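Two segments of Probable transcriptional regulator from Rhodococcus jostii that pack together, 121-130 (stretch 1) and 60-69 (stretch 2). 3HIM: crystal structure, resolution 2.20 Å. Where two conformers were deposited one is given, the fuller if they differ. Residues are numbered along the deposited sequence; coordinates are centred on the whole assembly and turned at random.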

# COMPACT_ATOMS: atom_id res chain seq x y z
N LEU B 121 9.94 15.51 0.88
CA LEU B 121 10.49 16.12 -0.33
C LEU B 121 10.27 17.62 -0.32
O LEU B 121 9.25 18.09 0.14
CB LEU B 121 9.85 15.50 -1.58
CG LEU B 121 10.13 14.02 -1.88
CD1 LEU B 121 9.38 13.58 -3.13
CD2 LEU B 121 11.61 13.76 -2.07
N SER B 122 11.24 18.37 -0.82
CA SER B 122 11.05 19.80 -1.08
C SER B 122 9.83 20.02 -2.00
O SER B 122 9.38 19.07 -2.67
CB SER B 122 12.30 20.39 -1.74
OG SER B 122 12.33 20.06 -3.13
N PRO B 123 9.29 21.25 -2.03
CA PRO B 123 8.17 21.58 -2.91
C PRO B 123 8.45 21.28 -4.39
O PRO B 123 7.62 20.62 -5.03
CB PRO B 123 7.99 23.09 -2.68
CG PRO B 123 8.41 23.26 -1.24
CD PRO B 123 9.59 22.34 -1.08
N GLU B 124 9.59 21.72 -4.92
CA GLU B 124 9.91 21.47 -6.32
C GLU B 124 10.02 19.98 -6.60
O GLU B 124 9.56 19.49 -7.64
CB GLU B 124 11.20 22.18 -6.74
N HIS B 125 10.62 19.25 -5.66
CA HIS B 125 10.80 17.82 -5.84
C HIS B 125 9.47 17.08 -5.71
O HIS B 125 9.19 16.14 -6.49
CB HIS B 125 11.81 17.26 -4.85
CG HIS B 125 13.21 17.75 -5.05
ND1 HIS B 125 14.14 17.75 -4.03
CD2 HIS B 125 13.84 18.27 -6.14
CE1 HIS B 125 15.29 18.22 -4.49
NE2 HIS B 125 15.13 18.56 -5.76
N PHE B 126 8.65 17.50 -4.76
CA PHE B 126 7.31 16.91 -4.65
C PHE B 126 6.48 17.09 -5.93
O PHE B 126 5.85 16.13 -6.38
CB PHE B 126 6.53 17.45 -3.44
CG PHE B 126 5.21 16.76 -3.23
CD1 PHE B 126 5.16 15.52 -2.61
CD2 PHE B 126 4.03 17.33 -3.69
CE1 PHE B 126 3.94 14.86 -2.41
CE2 PHE B 126 2.78 16.67 -3.48
CZ PHE B 126 2.74 15.45 -2.85
N ALA B 127 6.50 18.29 -6.51
CA ALA B 127 5.72 18.54 -7.74
C ALA B 127 6.20 17.67 -8.90
O ALA B 127 5.40 17.26 -9.73
CB ALA B 127 5.76 20.00 -8.14
N ILE B 128 7.49 17.37 -8.97
CA ILE B 128 8.01 16.55 -10.07
C ILE B 128 7.58 15.08 -9.91
O ILE B 128 7.19 14.43 -10.88
CB ILE B 128 9.54 16.65 -10.16
CG1 ILE B 128 9.96 18.03 -10.68
CG2 ILE B 128 10.13 15.52 -11.04
CD1 ILE B 128 11.47 18.35 -10.37
N ILE B 129 7.65 14.59 -8.68
CA ILE B 129 7.27 13.21 -8.39
C ILE B 129 5.78 13.01 -8.63
O ILE B 129 5.37 12.00 -9.22
CB ILE B 129 7.68 12.82 -6.94
CG1 ILE B 129 9.21 12.83 -6.79
CG2 ILE B 129 7.07 11.47 -6.56
CD1 ILE B 129 10.03 11.88 -7.74
N ALA B 130 4.96 13.96 -8.18
CA ALA B 130 3.50 13.84 -8.33
C ALA B 130 3.16 13.80 -9.81
O ALA B 130 2.29 13.04 -10.24
CB ALA B 130 2.77 15.01 -7.62
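Stretch 2, residues 60-69: KESLLYAISL

Stretch 2 is helical throughout, from Lys60 to Leu69, and it lies alongside the helix that begins at Pro123 in stretch 1. The two axes run in the same direction, only 6° from parallel, and approach to 10.5 Å. The pairing repeats every four residues, and with the axes barely diverging the distances stay nearly even: Leu121 faces Glu61 (CA to CA 6.3 Å), His125 faces Tyr65 (CA to CA 6.5 Å) and Ile129 faces Leu69 (CA to CA 6.4 Å). From His125–Tyr65 to Ile129–Leu69, one turn on each side advances the contact by one pair; Leu121 holds the same spacing from just before its helix. The contact buries 503 Å² in all.

The polar interactions gather at the start of the stretch 1 helix. Ser122 occupies the N-cap, its OG accepting from His125 N at 3.2 Å. Its own backbone N points across the interface and donates to Glu61 OE2 at 2.8 Å, nearly linear at 171°. The same carboxylate oxygen receives a second, very short hydrogen bond from His125 ND1, 2.5 Å to Glu61 OE2. Glu61, with chi1 t and chi2 m, thus ties together the cap residue and His125, in the first turn of the helix, and OE2 lies at the edge of the imidazole, near its plane.

One face is taken by Tyr65. The His125 and Tyr65 rings form an offset stack, with centroids 3.6 Å apart and planes at 4°, and His125 CB comes within 3.3 Å of Tyr65 CD1. Tyr65 CB also lies over the His125 imidazole, making a CH-pi contact 3.9 Å from its centroid. His125 accordingly does two jobs, hydrogen bonding near its plane and stacking over its face, while Tyr65, at chi1 t, gives up more area to the contact than any other residue here.

Apolar side chains fill in before and after this stack along the helices. Before it, Leu121 points its CA-to-CB bond sideways, yet its end comes nearer: CD2 meets Leu64 CD2 at 3.7 Å and Tyr65 CB at 4.0 Å. After it, Ile129 directs CD1 to Tyr65 CE1 at 4.2 Å and to Leu69 CB at 4.1 Å; the same CD1 is 3.5 Å from Leu69 N, so it packs close against the stretch 2 backbone. Ile128 adds a more exposed flank, with CG2 4.1 Å from Leu69 CD1.

The rule to read here is one of overlap: a polar clamp on Glu61 shares His125 with the stack on Tyr65, and aliphatic side chains close in before and after.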

# COMPACT_ATOMS: atom_id res chain seq x y z
N LYS B 60 20.44 15.32 2.70
CA LYS B 60 19.66 14.09 2.82
C LYS B 60 18.49 14.11 1.83
O LYS B 60 18.21 13.12 1.17
CB LYS B 60 19.12 13.91 4.25
CG LYS B 60 19.15 12.46 4.76
CD LYS B 60 18.00 12.05 5.71
CE LYS B 60 17.63 13.05 6.80
NZ LYS B 60 17.24 12.34 8.06
N GLU B 61 17.82 15.26 1.75
CA GLU B 61 16.60 15.37 0.95
C GLU B 61 16.89 15.18 -0.53
O GLU B 61 16.06 14.64 -1.25
CB GLU B 61 15.89 16.70 1.20
CG GLU B 61 14.52 16.83 0.50
CD GLU B 61 14.63 17.28 -0.95
OE1 GLU B 61 15.71 17.76 -1.37
OE2 GLU B 61 13.62 17.17 -1.69
N SER B 62 18.08 15.63 -0.95
CA SER B 62 18.51 15.50 -2.33
C SER B 62 18.65 14.02 -2.66
O SER B 62 18.33 13.60 -3.77
CB SER B 62 19.84 16.22 -2.57
OG SER B 62 20.95 15.47 -2.09
N LEU B 63 19.10 13.24 -1.68
CA LEU B 63 19.34 11.82 -1.86
C LEU B 63 18.02 11.05 -1.90
O LEU B 63 17.86 10.10 -2.70
CB LEU B 63 20.25 11.31 -0.73
CG LEU B 63 20.51 9.80 -0.62
CD1 LEU B 63 21.03 9.20 -1.93
CD2 LEU B 63 21.49 9.54 0.52
N LEU B 64 17.08 11.45 -1.04
CA LEU B 64 15.74 10.88 -1.06
C LEU B 64 15.05 11.17 -2.41
O LEU B 64 14.44 10.28 -3.02
CB LEU B 64 14.89 11.42 0.10
CG LEU B 64 13.40 11.06 0.02
CD1 LEU B 64 13.23 9.57 0.34
CD2 LEU B 64 12.58 11.93 0.97
N TYR B 65 15.16 12.42 -2.87
CA TYR B 65 14.61 12.82 -4.16
C TYR B 65 15.20 11.99 -5.27
O TYR B 65 14.46 11.48 -6.12
CB TYR B 65 14.84 14.31 -4.41
CG TYR B 65 14.49 14.73 -5.83
CD1 TYR B 65 13.18 14.58 -6.32
CD2 TYR B 65 15.46 15.27 -6.68
CE1 TYR B 65 12.85 14.95 -7.63
CE2 TYR B 65 15.14 15.66 -7.99
CZ TYR B 65 13.83 15.49 -8.45
OH TYR B 65 13.50 15.85 -9.72
N ALA B 66 16.53 11.81 -5.28
CA ALA B 66 17.14 10.94 -6.29
C ALA B 66 16.54 9.53 -6.25
O ALA B 66 16.18 8.99 -7.28
CB ALA B 66 18.68 10.89 -6.14
N ILE B 67 16.42 8.96 -5.06
CA ILE B 67 15.84 7.61 -4.91
C ILE B 67 14.41 7.58 -5.45
O ILE B 67 14.04 6.71 -6.21
CB ILE B 67 15.93 7.14 -3.42
CG1 ILE B 67 17.39 6.88 -3.03
CG2 ILE B 67 15.09 5.88 -3.17
CD1 ILE B 67 17.62 6.79 -1.53
N SER B 68 13.61 8.58 -5.10
CA SER B 68 12.20 8.60 -5.43
C SER B 68 11.99 8.84 -6.95
O SER B 68 11.13 8.22 -7.58
CB SER B 68 11.49 9.66 -4.59
OG SER B 68 10.10 9.64 -4.84
N LEU B 69 12.79 9.73 -7.51
CA LEU B 69 12.77 10.00 -8.95
C LEU B 69 13.13 8.74 -9.74
O LEU B 69 12.42 8.35 -10.67
CB LEU B 69 13.77 11.12 -9.26
CG LEU B 69 13.95 11.57 -10.71
CD1 LEU B 69 12.67 12.26 -11.23
CD2 LEU B 69 15.16 12.51 -10.78